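Local coordinates for putative secreted cellulose binding protein (Streptomyces coelicolor, PDB 4OY7), which cleaves glycosidic bonds of cellulose oxidatively, as a copper-dependent lytic polysaccharide monooxygenase whose catalytic domain is the part described here, at residues Leu118-Trp123 and Asp133-Gln138. Numbering follows the deposited sequence.
Sequences LTKPGW and DLELIQ
Leu118 and Glu135 form an antiparallel hydrogen-bonded pair: Leu118 N donates to Glu135 O at 2.8 Å, and Glu135 N returns a bond to Leu118 O at 2.9 Å. Thr119 and Leu134 follow as the non-hydrogen-bonded pair, and Lys120 N, already past the strand, still reaches Asp133 O at 2.8 Å. That carbonyl also receives a CA-H...O contact from Thr119 CA (3.1 Å, 146° at the hydrogen). A type II turn, closed by Trp123 N to Lys120 O, then folds the chain back toward Asp133; Gly122, its third residue, has backbone angles that call for glycine.

Side-chain packing differs on the two faces. On one, Thr119 CG2 meets Leu134 CD2 at 3.7 Å and also lies over one face of the Trp123 ring, offset toward its rim; Thr119 OG1 bonds to Leu171 N of strand 168-178. With CG anti to the backbone N (chi1 -176°), the indole brings CD1 to 3.6 Å from Asp133 CG, ring and carboxylate planes 40° apart; NE1 turns to Glu128 O and OD1 to Gly130 N. On the opposite face, Leu118 CB touches Ile137 CD1.

Polar side chains border the pairing. The extended Lys120 chain crosses Glu135 at about a right angle, its CE 3.6 Å from Glu135 CG, while NZ bonds to Asp132 O and, weakly, to a water held by Leu134 O. An alanine at Lys120 would probably deprive Asp132 O of this donor and uncover the methylenes of Glu135. A second water lies within bonding range of Leu118 O and Glu135 OE1. Lys120 NZ and Glu135 OE2, 4.9 Å apart, could attract only at a distance: backbone bonds and aliphatic contact join consecutive strands 112-119 and 134-141 of the AA10 beta-sandwich, away from the copper site.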
ATOM      1  N   LEU A 118       3.746 -10.719   0.360  1.00  6.06           N
ATOM      2  CA  LEU A 118       3.788 -10.769  -1.118  1.00  6.30           C
ATOM      3  C   LEU A 118       2.816 -11.822  -1.612  1.00  6.61           C
ATOM      4  O   LEU A 118       2.727 -12.895  -1.053  1.00  6.53           O
ATOM      5  CB  LEU A 118       5.186 -11.118  -1.580  1.00  6.83           C
ATOM      6  CG  LEU A 118       5.466 -11.215  -3.075  1.00  7.16           C
ATOM      7  CD1 LEU A 118       5.310  -9.861  -3.773  1.00  7.05           C
ATOM      8  CD2 LEU A 118       6.868 -11.771  -3.266  1.00  7.65           C
ATOM      9  N   THR A 119       2.073 -11.477  -2.649  1.00  6.67           N
ATOM     10  CA  THR A 119       1.168 -12.406  -3.277  1.00  7.21           C
ATOM     11  C   THR A 119       1.945 -13.599  -3.804  1.00  7.87           C
ATOM     12  O   THR A 119       3.045 -13.485  -4.326  1.00  7.89           O
ATOM     13  CB  THR A 119       0.315 -11.754  -4.385  1.00  7.17           C
ATOM     14  OG1 THR A 119       1.164 -11.127  -5.365  1.00  7.29           O
ATOM     15  CG2 THR A 119      -0.655 -10.763  -3.771  1.00  6.93           C
ATOM     16  N   LYS A 120       1.313 -14.750  -3.649  1.00  8.51           N
ATOM     17  CA  LYS A 120       1.915 -16.030  -4.041  1.00  9.47           C
ATOM     18  C   LYS A 120       2.082 -16.159  -5.542  1.00  9.79           C
ATOM     19  O   LYS A 120       1.342 -15.563  -6.332  1.00  9.69           O
ATOM     20  CB  LYS A 120       1.057 -17.172  -3.529  1.00 10.15           C
ATOM     21  CG  LYS A 120       1.014 -17.261  -2.023  1.00 10.49           C
ATOM     22  CD  LYS A 120       0.096 -18.375  -1.566  1.00 11.44           C
ATOM     23  CE  LYS A 120      -0.018 -18.414  -0.051  1.00 11.72           C
ATOM     24  NZ  LYS A 120      -1.035 -19.385   0.444  1.00 12.51           N
ATOM     25  N   PRO A 121       3.049 -16.984  -5.956  1.00 10.29           N
ATOM     26  CA  PRO A 121       3.188 -17.247  -7.369  1.00 10.81           C
ATOM     27  C   PRO A 121       1.861 -17.726  -7.959  1.00 11.22           C
ATOM     28  O   PRO A 121       1.158 -18.557  -7.345  1.00 11.67           O
ATOM     29  CB  PRO A 121       4.222 -18.374  -7.419  1.00 11.42           C
ATOM     30  CG  PRO A 121       4.947 -18.280  -6.138  1.00 11.16           C
ATOM     31  CD  PRO A 121       3.969 -17.796  -5.136  1.00 10.63           C
ATOM     32  N   GLY A 122       1.539 -17.225  -9.142  1.00 11.49           N
ATOM     33  CA  GLY A 122       0.320 -17.617  -9.817  1.00 12.01           C
ATOM     34  C   GLY A 122      -0.827 -16.666  -9.571  1.00 11.50           C
ATOM     35  O   GLY A 122      -1.753 -16.610 -10.382  1.00 12.33           O
ATOM     36  N   TRP A 123      -0.797 -15.926  -8.469  1.00 10.59           N
ATOM     37  CA  TRP A 123      -1.811 -14.906  -8.234  1.00 10.24           C
ATOM     38  C   TRP A 123      -1.625 -13.763  -9.202  1.00 10.40           C
ATOM     39  O   TRP A 123      -0.514 -13.283  -9.390  1.00 10.24           O
ATOM     40  CB  TRP A 123      -1.740 -14.370  -6.806  1.00  9.39           C
ATOM     41  CG  TRP A 123      -2.819 -13.379  -6.487  1.00  8.82           C
ATOM     42  CD1 TRP A 123      -4.051 -13.652  -5.983  1.00  8.90           C
ATOM     43  CD2 TRP A 123      -2.761 -11.957  -6.668  1.00  8.34           C
ATOM     44  NE1 TRP A 123      -4.777 -12.489  -5.829  1.00  8.46           N
ATOM     45  CE2 TRP A 123      -4.001 -11.432  -6.230  1.00  8.18           C
ATOM     46  CE3 TRP A 123      -1.771 -11.072  -7.122  1.00  7.97           C
ATOM     47  CZ2 TRP A 123      -4.282 -10.070  -6.236  1.00  7.91           C
ATOM     48  CZ3 TRP A 123      -2.068  -9.700  -7.133  1.00  7.72           C
ATOM     49  CH2 TRP A 123      -3.300  -9.223  -6.684  1.00  7.71           C
ATOM     50  N   ASP A 133      -3.873 -15.630  -0.332  1.00  9.72           N
ATOM     51  CA  ASP A 133      -3.033 -15.347  -1.487  1.00  9.51           C
ATOM     52  C   ASP A 133      -1.741 -14.628  -1.097  1.00  8.94           C
ATOM     53  O   ASP A 133      -0.935 -14.343  -1.972  1.00  8.52           O
ATOM     54  CB  ASP A 133      -3.792 -14.451  -2.445  1.00  9.51           C
ATOM     55  CG  ASP A 133      -5.076 -15.058  -2.883  1.00 10.22           C
ATOM     56  OD1 ASP A 133      -6.114 -14.389  -2.725  1.00 10.17           O
ATOM     57  OD2 ASP A 133      -5.050 -16.221  -3.371  1.00 10.73           O
ATOM     58  N   LEU A 134      -1.563 -14.346   0.190  1.00  8.50           N
ATOM     59  CA  LEU A 134      -0.415 -13.558   0.690  1.00  8.31           C
ATOM     60  C   LEU A 134       0.482 -14.386   1.563  1.00  8.76           C
ATOM     61  O   LEU A 134      -0.003 -15.216   2.354  1.00  9.22           O
ATOM     62  CB  LEU A 134      -0.907 -12.382   1.517  1.00  8.01           C
ATOM     63  CG  LEU A 134      -1.468 -11.208   0.721  1.00  7.93           C
ATOM     64  CD1 LEU A 134      -2.219 -10.270   1.654  1.00  7.89           C
ATOM     65  CD2 LEU A 134      -0.395 -10.486  -0.088  1.00  7.83           C
ATOM     66  N   GLU A 135       1.794 -14.131   1.440  1.00  8.73           N
ATOM     67  CA  GLU A 135       2.806 -14.723   2.321  1.00  9.43           C
ATOM     68  C   GLU A 135       3.597 -13.612   3.011  1.00  8.48           C
ATOM     69  O   GLU A 135       4.115 -12.701   2.353  1.00  7.92           O
ATOM     70  CB  GLU A 135       3.752 -15.629   1.524  1.00 10.91           C
ATOM     71  CG  GLU A 135       3.053 -16.855   0.974  1.00 12.84           C
ATOM     72  CD  GLU A 135       3.975 -17.806   0.231  1.00 15.02           C
ATOM     73  OE1 GLU A 135       4.772 -17.349  -0.637  1.00 16.42           O
ATOM     74  OE2 GLU A 135       3.840 -19.035   0.471  1.00 16.92           O
ATOM     75  N   LEU A 136       3.664 -13.693   4.345  1.00  8.14           N
ATOM     76  CA  LEU A 136       4.483 -12.813   5.166  1.00  7.95           C
ATOM     77  C   LEU A 136       5.936 -13.080   4.879  1.00  8.30           C
ATOM     78  O   LEU A 136       6.418 -14.195   5.095  1.00  9.24           O
ATOM     79  CB  LEU A 136       4.228 -13.045   6.663  1.00  7.90           C
ATOM     80  CG  LEU A 136       5.012 -12.149   7.635  1.00  7.75           C
ATOM     81  CD1 LEU A 136       4.593 -10.673   7.551  1.00  7.39           C
ATOM     82  CD2 LEU A 136       4.868 -12.680   9.057  1.00  8.07           C
ATOM     83  N   ILE A 137       6.636 -12.061   4.399  1.00  8.30           N
ATOM     84  CA  ILE A 137       8.043 -12.206   3.981  1.00  8.67           C
ATOM     85  C   ILE A 137       9.025 -11.397   4.835  1.00  8.63           C
ATOM     86  O   ILE A 137      10.213 -11.685   4.853  1.00  9.05           O
ATOM     87  CB  ILE A 137       8.245 -11.941   2.464  1.00  8.96           C
ATOM     88  CG1 ILE A 137       7.870 -10.539   2.031  1.00  8.91           C
ATOM     89  CG2 ILE A 137       7.482 -12.982   1.628  1.00  9.25           C
ATOM     90  CD1 ILE A 137       8.338 -10.241   0.609  1.00  9.11           C
ATOM     91  N   GLN A 138       8.521 -10.435   5.604  1.00  8.23           N
ATOM     92  CA  GLN A 138       9.353  -9.612   6.461  1.00  8.54           C
ATOM     93  C   GLN A 138       8.506  -8.891   7.504  1.00  8.21           C
ATOM     94  O   GLN A 138       7.387  -8.484   7.215  1.00  7.58           O
ATOM     95  CB  GLN A 138      10.156  -8.652   5.555  1.00  9.08           C
ATOM     96  CG  GLN A 138      10.551  -7.325   6.118  1.00  9.35           C
ATOM     97  CD  GLN A 138      11.191  -6.422   5.079  1.00  9.31           C
ATOM     98  OE1 GLN A 138      10.515  -5.739   4.297  1.00  9.13           O
ATOM     99  NE2 GLN A 138      12.485  -6.405   5.093  1.00  9.74           N
TER
HETATM  100  O   HOH W   1       4.712 -14.870  -1.968  1.00 11.90           O
HETATM  101  O   HOH W   2      -1.202 -17.605   3.234  1.00 18.93           O